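Local coordinates for putative peptide ABC-transport system periplasmic peptide-binding protein (Campylobacter jejuni, PDB 4OEV), which binds nickel(II) outside the cytoplasm, probably to deliver it to an ABC-type importer, and belongs to the solute-binding protein 5 family, at residues S400-S404 and A405-E409; L434-R437 and K438-K442. All coordinates share one frame; numbering follows the deposited sequence.

Contact 1 (S400-S404 and A405-E409); sequences SSQDS and ALNDE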
# COMPACT_ATOMS: atom_id res chain seq x y z
N SER A 400 -12.71 12.39 -3.71
CA SER A 400 -12.39 13.81 -3.96
C SER A 400 -11.73 14.52 -2.81
O SER A 400 -10.85 15.34 -3.03
CB SER A 400 -13.68 14.62 -4.25
OG SER A 400 -14.03 14.45 -5.61
N SER A 401 -12.18 14.29 -1.56
CA SER A 401 -11.61 15.02 -0.44
C SER A 401 -10.16 14.61 -0.13
O SER A 401 -9.48 15.20 0.74
CB SER A 401 -12.46 14.86 0.85
OG SER A 401 -12.44 13.51 1.32
N GLN A 402 -9.69 13.59 -0.83
CA GLN A 402 -8.37 13.02 -0.59
C GLN A 402 -7.39 13.44 -1.68
O GLN A 402 -6.26 12.94 -1.73
CB GLN A 402 -8.52 11.50 -0.52
CG GLN A 402 -9.55 11.12 0.51
CD GLN A 402 -9.09 11.43 1.90
OE1 GLN A 402 -8.02 10.99 2.27
NE2 GLN A 402 -9.91 12.20 2.70
N ASP A 403 -7.83 14.36 -2.54
CA ASP A 403 -6.97 15.09 -3.41
C ASP A 403 -5.81 15.69 -2.63
O ASP A 403 -6.03 16.41 -1.64
CB ASP A 403 -7.78 16.19 -4.14
CG ASP A 403 -7.01 16.90 -5.25
OD1 ASP A 403 -5.76 17.06 -5.18
OD2 ASP A 403 -7.71 17.34 -6.20
N SER A 404 -4.58 15.34 -3.01
CA SER A 404 -3.42 15.72 -2.20
C SER A 404 -3.01 17.17 -2.31
O SER A 404 -2.12 17.62 -1.55
CB SER A 404 -2.24 14.81 -2.52
OG SER A 404 -1.76 14.96 -3.85
N ALA A 405 -3.60 17.91 -3.27
CA ALA A 405 -3.32 19.35 -3.32
C ALA A 405 -4.08 20.05 -2.19
O ALA A 405 -3.68 21.13 -1.76
CB ALA A 405 -3.72 19.97 -4.71
N LEU A 406 -5.15 19.42 -1.70
CA LEU A 406 -5.95 20.00 -0.60
C LEU A 406 -5.70 19.32 0.77
O LEU A 406 -5.61 19.96 1.82
CB LEU A 406 -7.41 19.84 -1.00
CG LEU A 406 -8.48 20.07 0.04
CD1 LEU A 406 -8.71 21.53 0.12
CD2 LEU A 406 -9.75 19.26 -0.36
N ASN A 407 -5.42 18.03 0.72
CA ASN A 407 -5.40 17.17 1.91
C ASN A 407 -3.99 16.62 2.05
O ASN A 407 -3.59 15.77 1.26
CB ASN A 407 -6.43 16.03 1.70
CG ASN A 407 -6.59 15.15 2.95
OD1 ASN A 407 -5.73 15.18 3.83
ND2 ASN A 407 -7.64 14.32 2.96
N ASP A 408 -3.23 17.11 3.02
CA ASP A 408 -1.86 16.65 3.18
C ASP A 408 -1.74 15.13 3.38
O ASP A 408 -0.71 14.54 3.05
CB ASP A 408 -1.18 17.34 4.37
CG ASP A 408 -0.92 18.82 4.13
OD1 ASP A 408 -1.09 19.30 2.99
OD2 ASP A 408 -0.54 19.51 5.09
N GLU A 409 -2.80 14.48 3.82
CA GLU A 409 -2.75 13.04 4.02
C GLU A 409 -3.62 12.30 3.01
O GLU A 409 -3.94 11.12 3.18
CB GLU A 409 -3.15 12.71 5.50
CG GLU A 409 -2.09 13.17 6.49
CD GLU A 409 -2.18 14.66 6.87
OE1 GLU A 409 -3.27 15.12 7.31
OE2 GLU A 409 -1.15 15.37 6.79
O HOH W 1 -6.22 11.14 4.53
O HOH W 2 -1.88 19.61 0.45
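N407 lays its side-chain amide against that of Q402, the two pointing the same way with their planes 79° apart. They touch without a hydrogen bond, N407 ND2 and Q402 NE2 both being donors, and each NH2 group is directed to a different oxygen of S401. CG of N407 stands anti to the backbone N (chi1 -174°), which carries the amide back to the 3-10 segment 400-402; there ND2 donates to S401 O over 3.0 Å. That oxygen lies nearly in the N407 amide plane, although the donor is tilted from the plane of the S401 carbonyl. Q402 uses NE2 for S401 OG, which also bonds to E399, while its OE1 accepts a hydrogen bond from a water that also donates to E409 O.

Backbone bonds close the bend. D403 O accepts from two amides, N407 N at 2.9 Å in the carbonyl plane and L406 N at 3.1 Å from above it. The D403 carboxylate turns forward as well: OD1 accepts from A405 N at 3.0 Å, on its anti side. Because OD1 also bonds H415 and OD2 bonds H417, this buried acid ties the bend to the following part of the loop, a task for which a short two-oxygen side chain is well suited; the histidines probably help to stabilise its negative charge. At the far end N407 OD1 accepts from E409 N at 3.0 Å. Asparagine fits here since one amide can donate backward and accept forward, and the forward bond, to the backbone N two residues on, is that of an Asx turn.

Contact 2 (L434-R437 and K438-K442); sequences LEER and KKYYK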
# COMPACT_ATOMS: atom_id res chain seq x y z
N LEU A 434 -22.94 -7.28 3.80
CA LEU A 434 -21.90 -7.61 2.82
C LEU A 434 -22.39 -7.47 1.38
O LEU A 434 -21.71 -6.87 0.55
CB LEU A 434 -21.39 -9.04 3.04
CG LEU A 434 -20.26 -9.64 2.20
CD1 LEU A 434 -18.99 -8.85 2.27
CD2 LEU A 434 -19.99 -11.10 2.57
N GLU A 435 -23.62 -7.93 1.11
CA GLU A 435 -24.14 -7.92 -0.26
C GLU A 435 -24.39 -6.49 -0.76
O GLU A 435 -24.18 -6.16 -1.94
CB GLU A 435 -25.43 -8.73 -0.34
CG GLU A 435 -25.20 -10.22 -0.39
CD GLU A 435 -24.66 -10.78 0.94
OE1 GLU A 435 -23.60 -11.45 0.92
OE2 GLU A 435 -25.30 -10.53 1.99
N GLU A 436 -24.83 -5.66 0.16
CA GLU A 436 -24.98 -4.25 -0.13
C GLU A 436 -23.63 -3.62 -0.45
O GLU A 436 -23.51 -2.88 -1.43
CB GLU A 436 -25.63 -3.53 1.05
CG GLU A 436 -27.10 -3.36 0.92
CD GLU A 436 -27.62 -2.30 1.87
OE1 GLU A 436 -27.75 -1.13 1.43
OE2 GLU A 436 -27.87 -2.63 3.04
N ARG A 437 -22.63 -3.93 0.37
CA ARG A 437 -21.26 -3.45 0.16
C ARG A 437 -20.79 -3.82 -1.24
O ARG A 437 -20.25 -2.99 -1.97
CB ARG A 437 -20.29 -4.06 1.18
CG ARG A 437 -20.34 -3.50 2.60
CD ARG A 437 -19.03 -3.74 3.34
NE ARG A 437 -18.04 -2.66 3.10
CZ ARG A 437 -16.77 -2.69 3.52
NH1 ARG A 437 -16.31 -3.74 4.20
NH2 ARG A 437 -15.95 -1.67 3.27
N LYS A 438 -21.04 -5.06 -1.64
CA LYS A 438 -20.59 -5.51 -2.94
C LYS A 438 -21.27 -4.69 -4.04
O LYS A 438 -20.64 -4.34 -5.03
CB LYS A 438 -20.86 -6.99 -3.10
CG LYS A 438 -19.99 -7.81 -2.20
CD LYS A 438 -20.09 -9.27 -2.54
CE LYS A 438 -19.22 -10.07 -1.63
NZ LYS A 438 -19.53 -11.52 -1.74
N LYS A 439 -22.54 -4.35 -3.83
CA LYS A 439 -23.30 -3.55 -4.79
C LYS A 439 -22.66 -2.19 -5.01
O LYS A 439 -22.49 -1.75 -6.14
CB LYS A 439 -24.74 -3.37 -4.33
CG LYS A 439 -25.61 -2.59 -5.29
CD LYS A 439 -26.80 -1.95 -4.54
CE LYS A 439 -27.52 -0.87 -5.38
NZ LYS A 439 -26.65 0.20 -6.02
N TYR A 440 -22.30 -1.52 -3.93
CA TYR A 440 -21.69 -0.21 -3.99
C TYR A 440 -20.28 -0.26 -4.60
O TYR A 440 -19.87 0.64 -5.38
CB TYR A 440 -21.68 0.38 -2.59
CG TYR A 440 -23.08 0.64 -2.06
CD1 TYR A 440 -24.10 1.12 -2.89
CD2 TYR A 440 -23.39 0.40 -0.73
CE1 TYR A 440 -25.39 1.38 -2.39
CE2 TYR A 440 -24.67 0.65 -0.23
CZ TYR A 440 -25.65 1.14 -1.06
OH TYR A 440 -26.90 1.37 -0.53
N TYR A 441 -19.52 -1.30 -4.26
CA TYR A 441 -18.21 -1.48 -4.88
C TYR A 441 -18.41 -1.75 -6.36
O TYR A 441 -17.63 -1.27 -7.17
CB TYR A 441 -17.42 -2.63 -4.19
CG TYR A 441 -16.89 -2.14 -2.89
CD1 TYR A 441 -16.15 -0.97 -2.86
CD2 TYR A 441 -17.21 -2.76 -1.68
CE1 TYR A 441 -15.69 -0.45 -1.69
CE2 TYR A 441 -16.75 -2.25 -0.50
CZ TYR A 441 -15.98 -1.10 -0.51
OH TYR A 441 -15.50 -0.54 0.63
N LYS A 442 -19.50 -2.44 -6.76
CA LYS A 442 -19.75 -2.55 -8.19
C LYS A 442 -20.01 -1.18 -8.83
O LYS A 442 -19.44 -0.86 -9.89
CB LYS A 442 -20.92 -3.50 -8.47
CG LYS A 442 -21.25 -3.64 -9.95
CD LYS A 442 -22.62 -4.28 -10.15
CE LYS A 442 -22.82 -4.82 -11.55
NZ LYS A 442 -23.08 -3.74 -12.57
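One turn apart on alpha-helix 434-450, R437 and Y441 both set CG anti to the carbonyl carbon (chi1 near -75° in both), which sends the two side chains the same way, side by side. A bend at chi3 of R437 turns the guanidinium toward the phenol, its plane 58° from that of the ring. Arginine suits this buried place because its several N-H groups can serve different partners: NH1 forms a salt bridge with D389 and NE bonds to A428 O, tying the start of this helix to the end of helix 419-429. Y441 and Y440 both pack on that neighbouring helix, where their rings lie against A428, with L425 touching Y441 and K427 touching Y440.

E436 and Y440 repeat the i, i+4 pairing on another flank, the carboxylate beside the phenol and OE1 3.3 Å from Y440 OH. On the exposed side the aliphatic part of K438 serves as the apolar partner, its extended chain bringing CE to 4.0 Å from L434 CG while the ammonium goes on beyond. Beneath these pairs run the usual helical bonds, such as K438 N to L434 O at 2.9 Å and Y441 N to R437 O at 2.9 Å. At the outer end of the arginine, NH2 lies at the edge of the Y441 ring and in its plane, 2.9 Å from Y441 OH.

Overall arrangement
Contact 1 and contact 2 follow one another along the chain without touching: their centres are about 25 Å apart and their nearest atoms about 13 Å. Helix 419-429 lies between them in sequence and meets both, for D422 bonds to the backbone N of S400 in contact 1, while L425, K427 and A428 pack against the tyrosines of contact 2. Neither contact belongs to the nickel site formed by H26, H480 and H481. In contact 1 the S404 side chain comes to about 10 Å from the bound oxalate. Measured from the centre of the chain, the centre of contact 1 lies about 17 Å away and that of contact 2 about 22 Å.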